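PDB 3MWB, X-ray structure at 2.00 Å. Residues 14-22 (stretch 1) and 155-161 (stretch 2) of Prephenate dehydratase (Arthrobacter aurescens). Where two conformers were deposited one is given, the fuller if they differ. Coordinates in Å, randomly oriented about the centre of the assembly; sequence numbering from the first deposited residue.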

ATOM      1  N   PRO A  14      14.334 -30.045 -32.072  1.00 27.12           N
ATOM      2  CA  PRO A  14      15.521 -30.694 -32.625  1.00 26.95           C
ATOM      3  C   PRO A  14      16.593 -29.697 -33.109  1.00 27.03           C
ATOM      4  O   PRO A  14      16.500 -28.509 -32.843  1.00 25.32           O
ATOM      5  N   GLN A  15      17.619 -30.192 -33.799  1.00 28.49           N
ATOM      6  CA  GLN A  15      18.638 -29.312 -34.362  0.50 29.39           C
ATOM      7  C   GLN A  15      18.017 -28.400 -35.436  1.00 30.25           C
ATOM      8  O   GLN A  15      17.012 -28.748 -36.068  1.00 30.27           O
ATOM      9  N   GLY A  16      18.576 -27.202 -35.599  1.00 30.49           N
ATOM     10  CA  GLY A  16      18.130 -26.299 -36.673  1.00 31.64           C
ATOM     11  C   GLY A  16      16.958 -25.390 -36.345  1.00 31.25           C
ATOM     12  O   GLY A  16      16.530 -24.569 -37.189  1.00 31.88           O
ATOM     13  N   THR A  17      16.435 -25.525 -35.125  1.00 29.46           N
ATOM     14  CA  THR A  17      15.391 -24.621 -34.628  1.00 29.41           C
ATOM     15  C   THR A  17      15.955 -23.233 -34.328  1.00 29.72           C
ATOM     16  O   THR A  17      17.174 -23.020 -34.315  1.00 29.17           O
ATOM     17  N   PHE A  18      15.055 -22.284 -34.069  1.00 29.50           N
ATOM     18  CA  PHE A  18      15.453 -20.983 -33.560  1.00 30.34           C
ATOM     19  C   PHE A  18      16.197 -21.105 -32.226  1.00 29.01           C
ATOM     20  O   PHE A  18      17.133 -20.356 -31.959  1.00 30.29           O
ATOM     21  N   THR A  19      15.800 -22.076 -31.409  1.00 27.60           N
ATOM     22  CA  THR A  19      16.511 -22.332 -30.152  1.00 26.51           C
ATOM     23  C   THR A  19      17.997 -22.659 -30.371  1.00 26.33           C
ATOM     24  O   THR A  19      18.854 -22.053 -29.729  1.00 27.17           O
ATOM     25  N   GLU A  20      18.306 -23.596 -31.260  1.00 48.28           N
ATOM     26  CA  GLU A  20      19.715 -23.898 -31.535  1.00 48.60           C
ATOM     27  C   GLU A  20      20.467 -22.652 -32.021  1.00 48.90           C
ATOM     28  O   GLU A  20      21.543 -22.329 -31.513  1.00 47.11           O
ATOM     29  N   ALA A  21      19.882 -21.963 -33.002  1.00 50.59           N
ATOM     30  CA  ALA A  21      20.450 -20.715 -33.532  1.00 51.54           C
ATOM     31  C   ALA A  21      20.853 -19.759 -32.414  1.00 48.39           C
ATOM     32  O   ALA A  21      21.890 -19.123 -32.494  1.00 48.94           O
ATOM     33  N   ALA A  22      20.035 -19.700 -31.365  1.00 45.89           N
ATOM     34  CA  ALA A  22      20.281 -18.856 -30.190  1.00 43.69           C
ATOM     35  C   ALA A  22      21.440 -19.344 -29.321  1.00 42.53           C
ATOM     36  O   ALA A  22      22.258 -18.551 -28.877  1.00 42.40           O
ATOM     37  N   ILE A 155       8.505 -23.145 -43.592  1.00 28.92           N
ATOM     38  CA  ILE A 155       8.937 -21.871 -43.063  1.00 28.39           C
ATOM     39  C   ILE A 155       9.775 -22.180 -41.844  1.00 29.77           C
ATOM     40  O   ILE A 155       9.319 -22.849 -40.909  1.00 30.28           O
ATOM     41  N   CYS A 156      11.014 -21.701 -41.871  1.00 30.00           N
ATOM     42  CA  CYS A 156      11.992 -22.096 -40.883  1.00 31.64           C
ATOM     43  C   CYS A 156      13.038 -20.998 -40.672  1.00 32.08           C
ATOM     44  O   CYS A 156      12.923 -19.911 -41.245  1.00 31.27           O
ATOM     45  N   ALA A 157      14.049 -21.313 -39.865  1.00 33.85           N
ATOM     46  CA  ALA A 157      15.190 -20.428 -39.597  1.00 35.34           C
ATOM     47  C   ALA A 157      16.211 -20.418 -40.736  1.00 35.86           C
ATOM     48  O   ALA A 157      16.340 -21.403 -41.473  1.00 36.33           O
ATOM     49  N   PRO A 158      16.935 -19.295 -40.903  1.00 36.56           N
ATOM     50  CA  PRO A 158      18.062 -19.309 -41.833  1.00 37.92           C
ATOM     51  C   PRO A 158      19.098 -20.391 -41.493  1.00 40.01           C
ATOM     52  O   PRO A 158      19.720 -20.936 -42.403  1.00 40.58           O
ATOM     53  N   LEU A 159      19.257 -20.709 -40.203  1.00 41.38           N
ATOM     54  CA  LEU A 159      20.204 -21.740 -39.761  1.00 44.12           C
ATOM     55  C   LEU A 159      20.066 -23.036 -40.563  1.00 43.79           C
ATOM     56  O   LEU A 159      21.031 -23.488 -41.180  1.00 45.49           O
ATOM     57  N   ILE A 160      18.868 -23.618 -40.558  1.00 41.85           N
ATOM     58  CA  ILE A 160      18.666 -24.937 -41.154  1.00 42.35           C
ATOM     59  C   ILE A 160      18.765 -24.919 -42.690  1.00 42.02           C
ATOM     60  O   ILE A 160      19.193 -25.913 -43.309  1.00 43.33           O
ATOM     61  N   ALA A 161      18.401 -23.788 -43.297  1.00 39.90           N
ATOM     62  CA  ALA A 161      18.589 -23.618 -44.724  1.00 40.13           C
ATOM     63  C   ALA A 161      20.084 -23.638 -45.062  1.00 42.96           C
ATOM     64  O   ALA A 161      20.487 -24.347 -45.975  1.00 44.68           O
TER

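Packing of residues 14-22 against residues 155-161 of prephenate dehydratase, a contact between the start of one helix and the start of another that buries 352 Å² in total. No direct hydrogen bond crosses it; the two stretches meet through apolar side chains, backbone atoms and one bridging water. Leu-159, Gly-16 and Phe-18 cover the most surface.

Leu-159, in the first turn of its helix, points its CA-to-CB bond toward stretch 1 and takes chi1 t, chi2 p. This rotamer carries Leu-159 CD2 into the turn that opens the facing helix, where it lies 3.6 Å from Ala-21 N, 3.8 Å from Gly-16 CA and 4.0 Å from Thr-17 O. Ala-21, also directed toward the partner, adds its methyl, with CB 4.0 Å from Leu-159 CD2, and the aliphatic part of Glu-20 comes alongside, CG standing 3.9 Å from Leu-159 CD2. One methyl group thus touches four residues of the loop and helix start without any polar exchange.

Gly-16 sits where the backbones come closest, its CA 4.7 Å from the CA of Ile-160. It belongs to a type II turn running from Pro-14 to Thr-17, and its phi/psi of 87/-1 would jam a CB against the preceding carbonyl oxygen. Such a CB would also fall 2.4 Å from Ile-160 CD1, a clash, so both the local fold and the neighbouring helix require the bare backbone. Ile-160 points toward this site with chi1 t and chi2 off the usual wells at 149°; its CB is 3.7 Å from Gly-16 O, and its CD1 reaches to 3.9 Å from Gln-15 O.

Phe-18 has a CA-to-CB bond directed sideways, but with chi1 m and chi2 82° the end of its ring comes nearer to stretch 2. Ala-157, at the N-cap position and pointing toward stretch 1, sets its methyl over one face of the ring: CB is 3.8 Å from the centroid of the Phe-18 ring and 12° off the ring normal, a CH-pi contact. The ring also reaches the main chain beside that methyl, Phe-18 CE1 lying 3.7 Å from Ala-157 N and 4.0 Å from Cys-156 C.

The polar link is water 1, which donates to Gly-16 O at 2.8 Å and accepts from Ala-157 N at 2.8 Å, satisfying both backbone groups across a gap they do not span directly.

Polar side chains in stretch 1 brace the turn rather than bridge to the partner. Glu-20, with chi1 and chi2 both t, bends back so that its OE1 accepts from Gly-16 N at 2.7 Å. Thr-17, chi1 p and pointing away from stretch 2, caps the helix: its OG1 accepts a weak hydrogen bond from Glu-20 N at 3.3 Å. Together these bonds tie the turn to the first turn of the helix, next to the atoms that Leu-159 CD2 touches.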

ATOM      1  CB  PRO A  14      14.952 -31.525 -33.789  1.00 28.67           C
ATOM      2  CG  PRO A  14      13.678 -30.779 -34.209  1.00 29.31           C
ATOM      3  CD  PRO A  14      13.251 -29.901 -33.064  1.00 27.71           C
ATOM      4  CB  GLN A  15      19.848 -30.117 -34.877  0.50 30.82           C
ATOM      5  CG  GLN A  15      20.641 -30.801 -33.739  0.50 30.78           C
ATOM      6  CD  GLN A  15      21.968 -31.431 -34.174  0.50 33.63           C
ATOM      7  OE1 GLN A  15      22.238 -31.591 -35.366  0.50 34.68           O
ATOM      8  NE2 GLN A  15      22.802 -31.794 -33.192  0.50 32.83           N
ATOM      9  CB  THR A  17      14.753 -25.158 -33.316  1.00 28.55           C
ATOM     10  OG1 THR A  17      15.796 -25.472 -32.383  1.00 28.57           O
ATOM     11  CG2 THR A  17      13.939 -26.440 -33.585  1.00 29.86           C
ATOM     12  CB  PHE A  18      14.221 -20.066 -33.442  1.00 30.48           C
ATOM     13  CG  PHE A  18      13.745 -19.566 -34.760  1.00 33.10           C
ATOM     14  CD1 PHE A  18      12.915 -20.363 -35.568  1.00 33.75           C
ATOM     15  CD2 PHE A  18      14.182 -18.333 -35.242  1.00 35.80           C
ATOM     16  CE1 PHE A  18      12.497 -19.905 -36.828  1.00 36.12           C
ATOM     17  CE2 PHE A  18      13.771 -17.865 -36.494  1.00 38.29           C
ATOM     18  CZ  PHE A  18      12.919 -18.653 -37.283  1.00 37.74           C
ATOM     19  CB  THR A  19      15.812 -23.403 -29.308  1.00 25.21           C
ATOM     20  OG1 THR A  19      14.404 -23.121 -29.262  1.00 26.69           O
ATOM     21  CG2 THR A  19      16.346 -23.406 -27.889  1.00 24.77           C
ATOM     22  CB  GLU A  20      19.885 -25.039 -32.537  1.00 51.31           C
ATOM     23  CG  GLU A  20      21.357 -25.264 -32.869  1.00 52.75           C
ATOM     24  CD  GLU A  20      21.678 -26.636 -33.430  1.00 55.28           C
ATOM     25  OE1 GLU A  20      21.020 -27.088 -34.398  1.00 56.21           O
ATOM     26  OE2 GLU A  20      22.626 -27.247 -32.899  1.00 55.49           O
ATOM     27  CB  ALA A  21      19.471 -20.040 -34.509  1.00 53.32           C
ATOM     28  CB  ALA A  22      19.014 -18.750 -29.354  1.00 42.14           C
ATOM     29  CB  ILE A 155       7.745 -20.969 -42.692  1.00 28.06           C
ATOM     30  CG1 ILE A 155       6.930 -20.645 -43.951  1.00 27.81           C
ATOM     31  CG2 ILE A 155       8.241 -19.688 -42.044  1.00 26.91           C
ATOM     32  CD1 ILE A 155       5.611 -19.936 -43.667  1.00 28.61           C
ATOM     33  CB  CYS A 156      12.664 -23.384 -41.349  1.00 32.25           C
ATOM     34  SG  CYS A 156      13.476 -23.187 -42.940  0.92 32.92           S
ATOM     35  CB  ALA A 157      15.881 -20.834 -38.271  1.00 37.32           C
ATOM     36  CB  PRO A 158      18.663 -17.905 -41.674  1.00 38.97           C
ATOM     37  CG  PRO A 158      17.491 -17.059 -41.332  1.00 37.11           C
ATOM     38  CD  PRO A 158      16.645 -17.930 -40.425  1.00 36.19           C
ATOM     39  CB  LEU A 159      20.072 -22.036 -38.253  1.00 45.72           C
ATOM     40  CG  LEU A 159      20.896 -23.223 -37.705  1.00 49.50           C
ATOM     41  CD1 LEU A 159      22.397 -23.073 -38.002  1.00 52.10           C
ATOM     42  CD2 LEU A 159      20.677 -23.456 -36.206  1.00 51.97           C
ATOM     43  CB  ILE A 160      17.384 -25.645 -40.609  1.00 42.08           C
ATOM     44  CG1 ILE A 160      17.446 -27.156 -40.884  1.00 44.04           C
ATOM     45  CG2 ILE A 160      16.104 -24.979 -41.133  1.00 37.82           C
ATOM     46  CD1 ILE A 160      16.739 -28.005 -39.862  1.00 46.08           C
ATOM     47  CB  ALA A 161      17.932 -22.348 -45.222  1.00 38.31           C
TER
HETATM   48  O   HOH W   1      14.181 -23.793 -38.478  1.00 30.07           O